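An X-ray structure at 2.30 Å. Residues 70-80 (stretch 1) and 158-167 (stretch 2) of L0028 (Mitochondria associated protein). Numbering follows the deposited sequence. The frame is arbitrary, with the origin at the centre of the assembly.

Stretch 1 70-80: VISKETKGHIF
Stretch 2 158-167: ITQNAILEHV

Two helical segments of one chain, at least 80 residues apart in sequence wherever they touch, pack mainly through apolar side-chain contacts; no hydrogen bond crosses between them. Helix 73-80 and helix 158-166 approach to 9.4 Å between axes, with N-to-C directions 134° apart, so they run roughly antiparallel but strongly inclined. The register is set by Ile 79 and Ala 162, whose CA atoms lie 5.6 Å apart. The contact is small, 310 Å² summed over both sides.

Stretch 1 enters extended. Val 70 (phi/psi -135/113, chi1 t) is out of reach of stretch 2. Ile 71 (-100/126) points its CA-to-CB bond toward stretch 2, and its t,t rotamer carries CD1 to 4.2 Å from Val 167 CG2. Ser 72 (-64/151, chi1 p) occupies the N-cap position; its OG lies 3.0 Å from Thr 75 OG1, and Lys 76 N donates to Ser 72 O at 2.8 Å.

From Lys 73 onward phi/psi values are helical, and the i to i+4 bonds continue through Phe 80 N to Lys 76 O at 2.9 Å. Lys 73 and Glu 74 lie out of reach of stretch 2. Thr 75 (chi1 m) is directed sideways and offers its methyl: CG2 stands 3.8 Å from His 166 O and 4.1 Å from Val 167 CG2. Lys 76, all t, points away, and Gly 77 has no part in the contact.

His 78 (chi1 m, chi2 -54°) starts toward stretch 2, but its end leads away, where NE2 makes a weak hydrogen bond to Glu 74 OE2 at 3.3 Å. The near part of the residue makes the contact: His 78 O lies 4.3 Å from His 166 CD2, and His 78 CB lies over one face of the His 166 ring, 4.4 Å from His 166 CG. His 166 takes chi1 m and chi2 -69°.

Ile 79 dominates, with 93 Å² covered. Its CA-to-CB bond runs sideways, yet the m,t rotamer (-70°, 173°) brings the end nearer. Ile 79 CG2 meets Ala 162 CB at 3.9 Å; this small side chain, pointing toward stretch 1, is compatible with the close backbone approach. Ile 79 CD1 reaches Ile 163 CG1 at 4.0 Å and Val 167 CG2 at 3.5 Å, while Ile 79 CG1 lies 4.2 Å from His 166 CB. Ile 163 is m,t and Val 167 is t. Thr 159 (chi1 m) adds its methyl, with CG2 4.5 Å from Ile 79 CG2; its OG1 is hydrogen-bonded elsewhere in the structure. The CA-to-CB bond of buried Phe 80 (chi1 -100°, chi2 79°) points away; the end of its side chain comes nearer but makes no contact with stretch 2.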

# COMPACT_ATOMS: atom_id res chain seq x y z
N VAL B 70 -9.46 8.37 19.74
CA VAL B 70 -8.38 8.92 18.95
C VAL B 70 -7.14 8.80 19.81
O VAL B 70 -7.04 9.45 20.85
CB VAL B 70 -8.60 10.40 18.61
CG1 VAL B 70 -7.32 10.99 18.01
CG2 VAL B 70 -9.75 10.56 17.63
N ILE B 71 -6.22 7.95 19.39
CA ILE B 71 -4.98 7.75 20.14
C ILE B 71 -3.85 8.54 19.50
O ILE B 71 -3.60 8.42 18.30
CB ILE B 71 -4.59 6.26 20.17
CG1 ILE B 71 -3.16 6.10 20.69
CG2 ILE B 71 -4.74 5.66 18.79
CD1 ILE B 71 -2.61 4.70 20.56
N SER B 72 -3.19 9.37 20.30
CA SER B 72 -2.08 10.17 19.80
C SER B 72 -0.94 9.26 19.35
O SER B 72 -0.77 8.15 19.87
CB SER B 72 -1.57 11.13 20.88
OG SER B 72 -0.99 10.42 21.96
N LYS B 73 -0.17 9.74 18.38
CA LYS B 73 0.94 8.97 17.85
C LYS B 73 1.94 8.65 18.95
O LYS B 73 2.71 7.70 18.84
CB LYS B 73 1.62 9.75 16.72
CG LYS B 73 0.64 10.28 15.66
CD LYS B 73 0.23 9.23 14.62
CE LYS B 73 -0.72 9.86 13.59
NZ LYS B 73 -0.68 9.19 12.25
N GLU B 74 1.93 9.45 20.02
CA GLU B 74 2.84 9.20 21.14
C GLU B 74 2.38 7.89 21.76
O GLU B 74 3.14 6.92 21.84
CB GLU B 74 2.74 10.30 22.19
CG GLU B 74 3.83 10.21 23.26
CD GLU B 74 3.67 11.23 24.38
OE1 GLU B 74 3.36 12.40 24.08
OE2 GLU B 74 3.85 10.85 25.56
N THR B 75 1.12 7.87 22.17
CA THR B 75 0.52 6.70 22.78
C THR B 75 0.64 5.50 21.85
O THR B 75 0.89 4.39 22.29
CB THR B 75 -0.96 6.96 23.10
OG1 THR B 75 -1.07 8.17 23.87
CG2 THR B 75 -1.56 5.81 23.89
N LYS B 76 0.48 5.74 20.55
CA LYS B 76 0.61 4.65 19.59
C LYS B 76 2.02 4.04 19.72
O LYS B 76 2.18 2.82 19.70
CB LYS B 76 0.40 5.18 18.17
CG LYS B 76 0.43 4.14 17.08
CD LYS B 76 0.24 4.81 15.73
CE LYS B 76 0.34 3.83 14.56
NZ LYS B 76 0.03 4.52 13.27
N GLY B 77 3.02 4.90 19.87
CA GLY B 77 4.38 4.43 20.03
C GLY B 77 4.57 3.61 21.29
O GLY B 77 5.25 2.57 21.28
N HIS B 78 3.98 4.05 22.39
CA HIS B 78 4.12 3.30 23.63
C HIS B 78 3.50 1.91 23.44
O HIS B 78 4.04 0.90 23.92
CB HIS B 78 3.44 4.03 24.79
CG HIS B 78 3.98 5.40 25.02
ND1 HIS B 78 5.32 5.66 25.21
CD2 HIS B 78 3.36 6.61 25.09
CE1 HIS B 78 5.51 6.95 25.38
NE2 HIS B 78 4.33 7.55 25.31
N ILE B 79 2.39 1.86 22.72
CA ILE B 79 1.72 0.58 22.47
C ILE B 79 2.61 -0.31 21.61
O ILE B 79 2.75 -1.51 21.89
CB ILE B 79 0.34 0.80 21.80
CG1 ILE B 79 -0.63 1.43 22.81
CG2 ILE B 79 -0.22 -0.52 21.31
CD1 ILE B 79 -1.96 1.85 22.23
N PHE B 80 3.23 0.26 20.59
CA PHE B 80 4.11 -0.51 19.73
C PHE B 80 5.34 -1.04 20.46
O PHE B 80 5.76 -2.17 20.22
CB PHE B 80 4.52 0.32 18.50
CG PHE B 80 3.72 -0.01 17.27
CD1 PHE B 80 2.45 0.50 17.09
CD2 PHE B 80 4.23 -0.90 16.32
CE1 PHE B 80 1.69 0.13 15.98
CE2 PHE B 80 3.48 -1.27 15.22
CZ PHE B 80 2.21 -0.75 15.04
N ILE B 158 -2.16 -9.67 22.88
CA ILE B 158 -1.09 -8.91 23.49
C ILE B 158 -1.30 -7.41 23.23
O ILE B 158 -1.15 -6.59 24.13
CB ILE B 158 0.27 -9.34 22.92
CG1 ILE B 158 0.57 -10.78 23.35
CG2 ILE B 158 1.36 -8.37 23.38
CD1 ILE B 158 1.86 -11.34 22.79
N THR B 159 -1.66 -7.07 21.99
CA THR B 159 -1.90 -5.68 21.62
C THR B 159 -3.08 -5.11 22.41
O THR B 159 -3.00 -4.00 22.95
CB THR B 159 -2.20 -5.54 20.11
OG1 THR B 159 -1.08 -6.03 19.36
CG2 THR B 159 -2.46 -4.09 19.75
N GLN B 160 -4.18 -5.86 22.46
CA GLN B 160 -5.38 -5.43 23.19
C GLN B 160 -5.01 -5.07 24.63
O GLN B 160 -5.50 -4.08 25.18
CB GLN B 160 -6.42 -6.56 23.21
CG GLN B 160 -7.13 -6.78 21.89
CD GLN B 160 -8.17 -7.90 21.96
OE1 GLN B 160 -7.84 -9.05 22.25
NE2 GLN B 160 -9.43 -7.56 21.68
N ASN B 161 -4.15 -5.88 25.22
CA ASN B 161 -3.71 -5.68 26.59
C ASN B 161 -2.84 -4.43 26.69
O ASN B 161 -2.77 -3.79 27.73
CB ASN B 161 -2.94 -6.91 27.08
CG ASN B 161 -3.05 -7.10 28.58
OD1 ASN B 161 -2.08 -6.91 29.32
ND2 ASN B 161 -4.24 -7.47 29.04
N ALA B 162 -2.16 -4.09 25.59
CA ALA B 162 -1.31 -2.90 25.56
C ALA B 162 -2.23 -1.69 25.49
O ALA B 162 -2.07 -0.72 26.23
CB ALA B 162 -0.39 -2.93 24.34
N ILE B 163 -3.21 -1.76 24.59
CA ILE B 163 -4.17 -0.68 24.44
C ILE B 163 -4.84 -0.41 25.80
O ILE B 163 -4.98 0.74 26.23
CB ILE B 163 -5.25 -1.04 23.40
CG1 ILE B 163 -4.61 -1.19 22.03
CG2 ILE B 163 -6.34 0.03 23.38
CD1 ILE B 163 -5.57 -1.66 20.95
N LEU B 164 -5.25 -1.48 26.47
CA LEU B 164 -5.90 -1.35 27.76
C LEU B 164 -4.97 -0.66 28.76
O LEU B 164 -5.39 0.23 29.51
CB LEU B 164 -6.28 -2.72 28.30
CG LEU B 164 -7.73 -2.86 28.77
CD1 LEU B 164 -7.91 -4.20 29.47
CD2 LEU B 164 -8.10 -1.71 29.71
N GLU B 165 -3.71 -1.07 28.77
CA GLU B 165 -2.73 -0.50 29.68
C GLU B 165 -2.35 0.95 29.41
O GLU B 165 -2.22 1.75 30.33
CB GLU B 165 -1.47 -1.35 29.67
CG GLU B 165 -0.43 -0.91 30.68
CD GLU B 165 0.83 -1.75 30.58
OE1 GLU B 165 0.74 -2.91 30.14
OE2 GLU B 165 1.92 -1.25 30.96
N HIS B 166 -2.17 1.30 28.14
CA HIS B 166 -1.75 2.65 27.80
C HIS B 166 -2.83 3.60 27.29
O HIS B 166 -2.69 4.82 27.41
CB HIS B 166 -0.60 2.58 26.80
CG HIS B 166 0.57 1.78 27.30
ND1 HIS B 166 1.37 2.20 28.33
CD2 HIS B 166 1.02 0.56 26.94
CE1 HIS B 166 2.27 1.28 28.60
NE2 HIS B 166 2.08 0.26 27.77
N VAL B 167 -3.92 3.07 26.74
CA VAL B 167 -4.98 3.93 26.24
C VAL B 167 -6.02 4.20 27.33
O VAL B 167 -5.95 5.29 27.94
CB VAL B 167 -5.70 3.28 25.04
CG1 VAL B 167 -6.92 4.10 24.65
CG2 VAL B 167 -4.74 3.19 23.86